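Local coordinates for RctB replication initiator protein (Vibrio cholerae, PDB 5UBE), which initiates replication of the second chromosome of the cholera pathogen, probably by binding DNA at the origin, at residues A[26-38]-A[110-122]. Residues are numbered along the deposited sequence; the frame is centred on the assembly and turned at random.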
loop_
_atom_site.group_PDB
_atom_site.type_symbol
_atom_site.label_atom_id
_atom_site.label_comp_id
_atom_site.label_asym_id
_atom_site.label_seq_id
_atom_site.Cartn_x
_atom_site.Cartn_y
_atom_site.Cartn_z
ATOM N N ALA A 26 9.303 9.095 3.768
ATOM C CA ALA A 26 8.678 9.811 4.877
ATOM C C ALA A 26 7.742 8.907 5.667
ATOM O O ALA A 26 7.654 9.023 6.898
ATOM C CB ALA A 26 7.912 11.036 4.363
ATOM N N ALA A 27 7.042 7.994 4.978
ATOM C CA ALA A 27 6.112 7.093 5.647
ATOM C C ALA A 27 6.809 6.200 6.657
ATOM O O ALA A 27 6.157 5.680 7.567
ATOM C CB ALA A 27 5.371 6.240 4.611
ATOM N N ILE A 28 8.122 6.021 6.531
ATOM C CA ILE A 28 8.842 5.195 7.495
ATOM C C ILE A 28 8.713 5.788 8.893
ATOM O O ILE A 28 8.533 5.063 9.878
ATOM C CB ILE A 28 10.315 5.041 7.065
ATOM C CG1 ILE A 28 10.396 4.408 5.674
ATOM C CG2 ILE A 28 11.092 4.210 8.074
ATOM C CD1 ILE A 28 11.778 4.551 5.013
ATOM N N ASP A 29 8.772 7.119 8.999
ATOM C CA ASP A 29 8.513 7.757 10.292
ATOM C C ASP A 29 7.023 7.798 10.623
ATOM O O ASP A 29 6.641 7.630 11.787
ATOM C CB ASP A 29 9.078 9.176 10.312
ATOM C CG ASP A 29 10.579 9.217 10.081
ATOM O OD1 ASP A 29 11.295 8.294 10.531
ATOM O OD2 ASP A 29 11.039 10.186 9.449
ATOM N N TRP A 30 6.174 8.053 9.619
ATOM C CA TRP A 30 4.736 8.162 9.850
ATOM C C TRP A 30 4.181 6.902 10.494
ATOM O O TRP A 30 3.244 6.969 11.302
ATOM C CB TRP A 30 4.010 8.418 8.529
ATOM C CG TRP A 30 4.374 9.696 7.850
ATOM C CD1 TRP A 30 5.149 10.710 8.353
ATOM C CD2 TRP A 30 3.946 10.123 6.548
ATOM N NE1 TRP A 30 5.245 11.724 7.433
ATOM C CE2 TRP A 30 4.511 11.396 6.322
ATOM C CE3 TRP A 30 3.150 9.549 5.550
ATOM C CZ2 TRP A 30 4.311 12.105 5.132
ATOM C CZ3 TRP A 30 2.943 10.263 4.371
ATOM C CH2 TRP A 30 3.526 11.525 4.173
ATOM N N ILE A 31 4.723 5.745 10.118
ATOM C CA ILE A 31 4.165 4.461 10.551
ATOM C C ILE A 31 4.269 4.317 12.062
ATOM O O ILE A 31 3.335 3.839 12.719
ATOM C CB ILE A 31 4.864 3.303 9.806
ATOM C CG1 ILE A 31 4.362 3.228 8.365
ATOM C CG2 ILE A 31 4.666 1.962 10.529
ATOM C CD1 ILE A 31 5.192 2.290 7.452
ATOM N N GLU A 32 5.399 4.728 12.640
ATOM C CA GLU A 32 5.491 4.783 14.096
ATOM C C GLU A 32 4.531 5.809 14.678
ATOM O O GLU A 32 4.011 5.613 15.782
ATOM C CB GLU A 32 6.927 5.089 14.526
ATOM C CG GLU A 32 7.935 4.056 13.984
ATOM C CD GLU A 32 9.319 4.164 14.608
ATOM O OE1 GLU A 32 9.691 5.267 15.071
ATOM O OE2 GLU A 32 10.032 3.134 14.629
ATOM N N GLN A 33 4.269 6.900 13.956
ATOM C CA GLN A 33 3.337 7.894 14.479
ATOM C C GLN A 33 1.886 7.448 14.359
ATOM O O GLN A 33 1.066 7.834 15.197
ATOM C CB GLN A 33 3.524 9.236 13.773
ATOM C CG GLN A 33 4.809 9.947 14.139
ATOM C CD GLN A 33 4.953 11.252 13.394
ATOM O OE1 GLN A 33 4.967 11.266 12.171
ATOM N NE2 GLN A 33 5.028 12.362 14.129
ATOM N N TYR A 34 1.552 6.637 13.343
ATOM C CA TYR A 34 0.174 6.161 13.188
ATOM C C TYR A 34 -0.305 5.407 14.421
ATOM O O TYR A 34 -1.509 5.370 14.705
ATOM C CB TYR A 34 0.058 5.232 11.980
ATOM C CG TYR A 34 0.156 5.860 10.613
ATOM C CD1 TYR A 34 -0.282 7.156 10.371
ATOM C CD2 TYR A 34 0.671 5.125 9.542
ATOM C CE1 TYR A 34 -0.195 7.707 9.102
ATOM C CE2 TYR A 34 0.761 5.665 8.281
ATOM C CZ TYR A 34 0.320 6.948 8.062
ATOM O OH TYR A 34 0.420 7.451 6.788
ATOM N N GLN A 35 0.616 4.786 15.156
ATOM C CA GLN A 35 0.235 3.940 16.277
ATOM C C GLN A 35 -0.336 4.723 17.448
ATOM O O GLN A 35 -0.831 4.097 18.390
ATOM C CB GLN A 35 1.439 3.112 16.719
ATOM C CG GLN A 35 1.870 2.082 15.672
ATOM C CD GLN A 35 3.308 1.665 15.847
ATOM O OE1 GLN A 35 4.047 1.469 14.871
ATOM N NE2 GLN A 35 3.727 1.546 17.100
ATOM N N HIS A 36 -0.265 6.063 17.418
ATOM C CA HIS A 36 -0.945 6.919 18.380
ATOM C C HIS A 36 -2.424 7.083 18.075
ATOM O O HIS A 36 -3.137 7.678 18.887
ATOM C CB HIS A 36 -0.326 8.331 18.423
ATOM C CG HIS A 36 1.107 8.386 18.867
ATOM N ND1 HIS A 36 1.477 8.765 20.141
ATOM C CD2 HIS A 36 2.262 8.180 18.188
ATOM C CE1 HIS A 36 2.795 8.758 20.237
ATOM N NE2 HIS A 36 3.296 8.402 19.067
ATOM N N PHE A 37 -2.906 6.596 16.932
ATOM C CA PHE A 37 -4.263 6.893 16.487
ATOM C C PHE A 37 -5.230 5.739 16.751
ATOM O O PHE A 37 -4.868 4.560 16.655
ATOM C CB PHE A 37 -4.257 7.266 15.003
ATOM C CG PHE A 37 -3.471 8.518 14.706
ATOM C CD1 PHE A 37 -3.615 9.643 15.505
ATOM C CD2 PHE A 37 -2.556 8.561 13.670
ATOM C CE1 PHE A 37 -2.881 10.795 15.251
ATOM C CE2 PHE A 37 -1.818 9.715 13.411
ATOM C CZ PHE A 37 -1.986 10.833 14.200
ATOM N N LYS A 38 -6.475 6.088 17.071
ATOM C CA LYS A 38 -7.471 5.072 17.375
ATOM C C LYS A 38 -7.678 4.162 16.177
ATOM O O LYS A 38 -7.684 4.615 15.029
ATOM C CB LYS A 38 -8.802 5.713 17.760
ATOM C CG LYS A 38 -8.812 6.373 19.119
ATOM C CD LYS A 38 -10.146 7.079 19.344
ATOM C CE LYS A 38 -10.167 7.825 20.668
ATOM N NZ LYS A 38 -11.355 8.745 20.731
ATOM N N MET A 110 -6.111 0.005 -8.003
ATOM C CA MET A 110 -6.115 1.003 -6.932
ATOM C C MET A 110 -4.692 1.363 -6.509
ATOM O O MET A 110 -3.882 0.479 -6.205
ATOM C CB MET A 110 -6.889 0.510 -5.709
ATOM C CG MET A 110 -8.287 1.085 -5.585
ATOM S SD MET A 110 -8.342 2.879 -5.664
ATOM C CE MET A 110 -10.120 3.121 -5.618
ATOM N N LEU A 111 -4.400 2.658 -6.472
ATOM C CA LEU A 111 -3.143 3.153 -5.928
ATOM C C LEU A 111 -3.390 3.706 -4.533
ATOM O O LEU A 111 -4.389 4.387 -4.295
ATOM C CB LEU A 111 -2.535 4.231 -6.825
ATOM C CG LEU A 111 -1.170 4.750 -6.374
ATOM C CD1 LEU A 111 -0.147 3.623 -6.399
ATOM C CD2 LEU A 111 -0.731 5.916 -7.247
ATOM N N HIS A 112 -2.481 3.407 -3.613
ATOM C CA HIS A 112 -2.635 3.789 -2.216
ATOM C C HIS A 112 -1.419 4.593 -1.808
ATOM O O HIS A 112 -0.285 4.127 -1.961
ATOM C CB HIS A 112 -2.809 2.557 -1.324
ATOM C CG HIS A 112 -3.994 1.740 -1.702
ATOM N ND1 HIS A 112 -5.168 1.750 -0.980
ATOM C CD2 HIS A 112 -4.212 0.945 -2.773
ATOM C CE1 HIS A 112 -6.050 0.965 -1.574
ATOM N NE2 HIS A 112 -5.496 0.466 -2.664
ATOM N N ARG A 113 -1.663 5.791 -1.290
ATOM C CA ARG A 113 -0.626 6.741 -0.911
ATOM C C ARG A 113 -0.752 7.017 0.576
ATOM O O ARG A 113 -1.844 7.312 1.061
ATOM C CB ARG A 113 -0.759 8.037 -1.717
ATOM C CG ARG A 113 -0.130 9.270 -1.072
ATOM C CD ARG A 113 -0.374 10.473 -1.958
ATOM N NE ARG A 113 -0.075 10.146 -3.350
ATOM C CZ ARG A 113 -0.438 10.879 -4.397
ATOM N NH1 ARG A 113 -1.127 12.001 -4.226
ATOM N NH2 ARG A 113 -0.113 10.486 -5.621
ATOM N N PHE A 114 0.351 6.876 1.301
ATOM C CA PHE A 114 0.335 7.181 2.720
ATOM C C PHE A 114 -0.074 8.630 2.921
ATOM O O PHE A 114 0.252 9.501 2.110
ATOM C CB PHE A 114 1.709 6.915 3.335
ATOM C CG PHE A 114 2.002 5.435 3.564
ATOM C CD1 PHE A 114 1.469 4.771 4.669
ATOM C CD2 PHE A 114 2.804 4.720 2.680
ATOM C CE1 PHE A 114 1.744 3.430 4.889
ATOM C CE2 PHE A 114 3.075 3.355 2.889
ATOM C CZ PHE A 114 2.542 2.716 3.998
ATOM N N ILE A 115 -0.838 8.877 3.981
ATOM C CA ILE A 115 -1.320 10.209 4.320
ATOM C C ILE A 115 -0.546 10.690 5.538
ATOM O O ILE A 115 -0.378 9.948 6.512
ATOM C CB ILE A 115 -2.841 10.215 4.587
ATOM C CG1 ILE A 115 -3.593 9.568 3.422
ATOM C CG2 ILE A 115 -3.342 11.643 4.766
ATOM C CD1 ILE A 115 -5.096 9.660 3.527
ATOM N N ASN A 116 -0.054 11.916 5.467
ATOM C CA ASN A 116 0.718 12.494 6.556
ATOM C C ASN A 116 -0.108 12.497 7.837
ATOM O O ASN A 116 -1.272 12.917 7.816
ATOM C CB ASN A 116 1.137 13.919 6.178
ATOM C CG ASN A 116 2.212 14.476 7.084
ATOM O OD1 ASN A 116 2.095 14.429 8.310
ATOM N ND2 ASN A 116 3.272 15.006 6.485
ATOM N N PRO A 117 0.436 12.035 8.964
ATOM C CA PRO A 117 -0.327 12.102 10.219
ATOM C C PRO A 117 -0.796 13.509 10.572
ATOM O O PRO A 117 -1.880 13.659 11.153
ATOM C CB PRO A 117 0.659 11.557 11.261
ATOM C CG PRO A 117 1.627 10.707 10.463
ATOM C CD PRO A 117 1.768 11.434 9.150
ATOM N N ASN A 118 -0.021 14.546 10.235
ATOM C CA ASN A 118 -0.489 15.912 10.470
ATOM C C ASN A 118 -1.772 16.195 9.704
ATOM O O ASN A 118 -2.633 16.942 10.186
ATOM C CB ASN A 118 0.583 16.924 10.071
ATOM C CG ASN A 118 1.869 16.743 10.844
ATOM O OD1 ASN A 118 1.854 16.379 12.021
ATOM N ND2 ASN A 118 2.997 17.000 10.185
ATOM N N GLN A 119 -1.915 15.604 8.515
ATOM C CA GLN A 119 -3.158 15.703 7.757
ATOM C C GLN A 119 -4.265 14.850 8.367
ATOM O O GLN A 119 -5.429 15.270 8.397
ATOM C CB GLN A 119 -2.909 15.285 6.307
ATOM C CG GLN A 119 -4.082 15.517 5.379
ATOM C CD GLN A 119 -4.225 16.973 4.970
ATOM O OE1 GLN A 119 -3.437 17.833 5.384
ATOM N NE2 GLN A 119 -5.231 17.259 4.149
ATOM N N LEU A 120 -3.925 13.643 8.835
ATOM C CA LEU A 120 -4.927 12.746 9.414
ATOM C C LEU A 120 -5.718 13.431 10.512
ATOM O O LEU A 120 -6.949 13.314 10.580
ATOM C CB LEU A 120 -4.263 11.501 9.995
ATOM C CG LEU A 120 -3.521 10.577 9.049
ATOM C CD1 LEU A 120 -3.454 9.190 9.663
ATOM C CD2 LEU A 120 -4.293 10.565 7.784
ATOM N N ILE A 121 -5.013 14.119 11.410
ATOM C CA ILE A 121 -5.658 14.667 12.591
ATOM C C ILE A 121 -6.511 15.881 12.278
ATOM O O ILE A 121 -7.241 16.341 13.158
ATOM C CB ILE A 121 -4.612 15.013 13.669
ATOM C CG1 ILE A 121 -3.598 16.016 13.141
ATOM C CG2 ILE A 121 -3.899 13.778 14.109
ATOM C CD1 ILE A 121 -2.503 16.329 14.145
ATOM N N SER A 122 -6.440 16.407 11.055
ATOM C CA SER A 122 -7.244 17.560 10.661
ATOM C C SER A 122 -8.626 17.148 10.152
ATOM O O SER A 122 -8.975 15.965 10.135
ATOM C CB SER A 122 -6.522 18.373 9.589
ATOM O OG SER A 122 -6.432 17.663 8.365
#
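From Ala27 and Trp30 to Phe37, the helix 26-34 and the turn after it pack on the end of strand 110-114 and on the short helix 117-120; the axes of helix 26-34 and the strand cross at 73°, and the nearest CA pair, Trp30 with Pro117, is 6.4 Å apart. The Trp30 indole carries the middle of the contact. Over one face lie two CH-pi donors. Asn116 CA stands 3.6 Å from the centroid of the six-membered ring, almost on its normal. Pro117 CD lies 3.5 Å from the centroid of the five-membered ring. With CG anti to its carbonyl carbon (chi1 -63°), the indole turns its opposite face to Ala26 O of its own helix, which leaves it sandwiched. Pro117 is wedged among aromatic residues, since its CG also meets Tyr34 CE1 and its CB sits at the edge of the Phe37 ring. Tyr34 provides the hydrogen bond across the interface: its OH donates to Ile115 O at 2.6 Å, tilted 32° from the carbonyl plane, linking helix 26-34 to the linker between strand and helix 117-120. The same hydroxyl lies at the edge of the Phe114 ring, whose face receives Ala27 CB at 3.9 Å from the centroid. Leu120 CD1 rests 3.6 Å from Tyr34 CE1, while Ile121 CG2 touches Phe37 CE1 at the outer end. Asn116 N-caps helix 117-120 through OD1, which accepts from Asn118 N at 2.9 Å. Beyond the two segments, Phe94 meets the Phe114 ring, and Leu48 and Leu93 touch Tyr34. The contact thus packs the first helix against the end of hairpin 94-100/108-114 and the short C-terminal helix, at the margin of the RctB helix-turn-helix domain, whose helices and antiparallel hairpin are consistent with a winged-helix-type fold.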